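Vacuolar protein sorting-associated protein IST1 (Saccharomyces cerevisiae, PDB 3GGY) takes part in late cargo sorting at the multivesicular body and regulates recruitment of the ATPase VPS4 to ESCRT-III, which VPS4 disassembles. Local coordinates at residues 166-169 / 170-174. Residues are numbered along the deposited sequence; the frame is centred on the assembly and turned at random.
Sequences EELV and DLYLK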
ATOM      1  N   GLU A 166      20.577   1.613  -8.593  1.00 28.70           N
ATOM      2  CA  GLU A 166      21.100   2.930  -8.929  1.00 28.61           C
ATOM      3  C   GLU A 166      20.491   3.516 -10.196  1.00 27.23           C
ATOM      4  O   GLU A 166      20.388   4.737 -10.330  1.00 26.59           O
ATOM      5  CB  GLU A 166      22.624   2.878  -9.057  1.00 30.91           C
ATOM      6  CG  GLU A 166      23.345   2.717  -7.728  1.00 35.69           C
ATOM      7  CD  GLU A 166      22.928   3.766  -6.711  1.00 38.15           C
ATOM      8  OE1 GLU A 166      21.770   3.721  -6.249  1.00 41.22           O
ATOM      9  OE2 GLU A 166      23.756   4.640  -6.376  1.00 40.43           O
ATOM     10  N   GLU A 167      20.082   2.650 -11.117  1.00 25.74           N
ATOM     11  CA  GLU A 167      19.480   3.110 -12.364  1.00 24.03           C
ATOM     12  C   GLU A 167      18.172   3.849 -12.089  1.00 21.96           C
ATOM     13  O   GLU A 167      17.871   4.854 -12.736  1.00 20.14           O
ATOM     14  CB  GLU A 167      19.215   1.930 -13.304  1.00 28.82           C
ATOM     15  CG  GLU A 167      20.427   1.045 -13.563  1.00 32.55           C
ATOM     16  CD  GLU A 167      20.644   0.012 -12.471  1.00 35.19           C
ATOM     17  OE1 GLU A 167      19.773  -0.868 -12.312  1.00 39.09           O
ATOM     18  OE2 GLU A 167      21.678   0.078 -11.773  1.00 36.73           O
ATOM     19  N   LEU A 168      17.396   3.349 -11.131  1.00 19.25           N
ATOM     20  CA  LEU A 168      16.124   3.974 -10.782  1.00 17.84           C
ATOM     21  C   LEU A 168      16.349   5.270 -10.012  1.00 16.11           C
ATOM     22  O   LEU A 168      15.609   6.236 -10.185  1.00 15.92           O
ATOM     23  CB  LEU A 168      15.262   3.017  -9.954  1.00 17.70           C
ATOM     24  CG  LEU A 168      13.876   3.544  -9.567  1.00 18.57           C
ATOM     25  CD1 LEU A 168      13.090   3.908 -10.811  1.00 19.64           C
ATOM     26  CD2 LEU A 168      13.138   2.490  -8.766  1.00 19.00           C
ATOM     27  N   VAL A 169      17.364   5.289  -9.153  1.00 15.20           N
ATOM     28  CA  VAL A 169      17.670   6.496  -8.401  1.00 15.43           C
ATOM     29  C   VAL A 169      18.079   7.575  -9.401  1.00 15.64           C
ATOM     30  O   VAL A 169      17.637   8.722  -9.298  1.00 14.74           O
ATOM     31  CB  VAL A 169      18.818   6.267  -7.397  1.00 17.11           C
ATOM     32  CG1 VAL A 169      19.224   7.585  -6.751  1.00 16.92           C
ATOM     33  CG2 VAL A 169      18.372   5.285  -6.328  1.00 16.06           C
ATOM     34  N   ASP A 170      18.913   7.206 -10.372  1.00 16.11           N
ATOM     35  CA  ASP A 170      19.355   8.162 -11.383  1.00 17.53           C
ATOM     36  C   ASP A 170      18.166   8.679 -12.178  1.00 15.12           C
ATOM     37  O   ASP A 170      18.099   9.860 -12.514  1.00 16.31           O
ATOM     38  CB  ASP A 170      20.358   7.528 -12.355  1.00 19.13           C
ATOM     39  CG  ASP A 170      21.709   7.284 -11.721  1.00 25.00           C
ATOM     40  OD1 ASP A 170      22.008   7.920 -10.687  1.00 24.63           O
ATOM     41  OD2 ASP A 170      22.478   6.462 -12.270  1.00 27.62           O
ATOM     42  N   LEU A 171      17.225   7.789 -12.477  1.00 14.51           N
ATOM     43  CA  LEU A 171      16.046   8.179 -13.231  1.00 14.55           C
ATOM     44  C   LEU A 171      15.236   9.192 -12.426  1.00 13.55           C
ATOM     45  O   LEU A 171      14.770  10.189 -12.969  1.00 13.96           O
ATOM     46  CB  LEU A 171      15.185   6.953 -13.555  1.00 16.32           C
ATOM     47  CG  LEU A 171      13.913   7.235 -14.359  1.00 19.55           C
ATOM     48  CD1 LEU A 171      14.283   7.861 -15.695  1.00 21.68           C
ATOM     49  CD2 LEU A 171      13.142   5.937 -14.577  1.00 21.65           C
ATOM     50  N   TYR A 172      15.072   8.941 -11.129  1.00 13.48           N
ATOM     51  CA  TYR A 172      14.329   9.870 -10.278  1.00 12.49           C
ATOM     52  C   TYR A 172      15.012  11.239 -10.226  1.00 13.58           C
ATOM     53  O   TYR A 172      14.351  12.281 -10.262  1.00 13.30           O
ATOM     54  CB  TYR A 172      14.210   9.316  -8.855  1.00 12.17           C
ATOM     55  CG  TYR A 172      12.880   8.660  -8.563  1.00 12.37           C
ATOM     56  CD1 TYR A 172      12.447   7.556  -9.297  1.00 13.72           C
ATOM     57  CD2 TYR A 172      12.048   9.149  -7.552  1.00 14.30           C
ATOM     58  CE1 TYR A 172      11.213   6.956  -9.032  1.00 13.71           C
ATOM     59  CE2 TYR A 172      10.815   8.554  -7.280  1.00 12.01           C
ATOM     60  CZ  TYR A 172      10.406   7.463  -8.023  1.00 12.63           C
ATOM     61  OH  TYR A 172       9.184   6.887  -7.767  1.00 13.90           O
ATOM     62  N   LEU A 173      16.335  11.234 -10.129  1.00 13.33           N
ATOM     63  CA  LEU A 173      17.079  12.485 -10.078  1.00 13.20           C
ATOM     64  C   LEU A 173      16.847  13.280 -11.363  1.00 12.76           C
ATOM     65  O   LEU A 173      16.623  14.489 -11.320  1.00 13.90           O
ATOM     66  CB  LEU A 173      18.572  12.204  -9.892  1.00 13.26           C
ATOM     67  CG  LEU A 173      18.941  11.680  -8.503  1.00 14.27           C
ATOM     68  CD1 LEU A 173      20.356  11.123  -8.503  1.00 17.15           C
ATOM     69  CD2 LEU A 173      18.793  12.803  -7.490  1.00 16.15           C
ATOM     70  N   LYS A 174      16.892  12.595 -12.500  1.00 13.78           N
ATOM     71  CA  LYS A 174      16.683  13.253 -13.783  1.00 14.16           C
ATOM     72  C   LYS A 174      15.266  13.806 -13.919  1.00 14.33           C
ATOM     73  O   LYS A 174      15.066  14.892 -14.468  1.00 14.24           O
ATOM     74  CB  LYS A 174      16.970  12.281 -14.932  1.00 15.14           C
ATOM     75  CG  LYS A 174      18.419  11.831 -15.004  1.00 17.27           C
ATOM     76  CD  LYS A 174      18.642  10.875 -16.160  1.00 18.84           C
ATOM     77  CE  LYS A 174      20.076  10.372 -16.188  1.00 19.96           C
ATOM     78  NZ  LYS A 174      20.304   9.420 -17.317  1.00 22.20           N
TER
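With its CG anti to the backbone N (chi1 -178°), Leu168 sends its side chain alongside that of Tyr172, one turn further on. Leu168 CD1 reaches the CD1-CE1 bond of the ring, 4.0 Å from Tyr172 CE1 and equally close to Tyr172 CD1. Leu168 CD1 also comes within 4.3 Å of Leu171 CD2. Val169 and Leu173 make the parallel pair on the buried side: Val169 CG1 lies beside the carbonyl carbon and reaches Leu173 CD1 at 4.1 Å. Both pairs are four residues apart, and their backbones are joined at the same spacing, with Tyr172 N on Leu168 O and Leu173 N on Val169 O, each at 2.9 Å. Leu171 N to Glu167 O is more bent, 146° at the hydrogen. This is the opening of helix 166-179, which packs across the long hairpin of helices 8-46 and 50-82 near its turn, in the ESCRT-III-like fold of the N-terminal domain. Val169, Tyr172 and Leu173 all touch Val57 there, while Tyr172 OH is hydrogen-bonded to Asp64. Asp170 sits on the other flank, where it touches Leu191, the last residue of the model. Its N bonds to Glu166 O, and its CG lies 3.2 Å from that same oxygen; OD2 and that carbonyl oxygen, both acceptors, are close without being bonded. An alanine here would remove the carboxylate, and would probably cost the first turn an acidic group that may interact favourably with the helix's N-terminal end, as well as the side chain's contact with Leu191. Glu166 OE2 lies 5.7 Å from Asp170 OD1 and is hydrogen-bonded to His54, whose imidazole may offset some of the repulsion between the two acids.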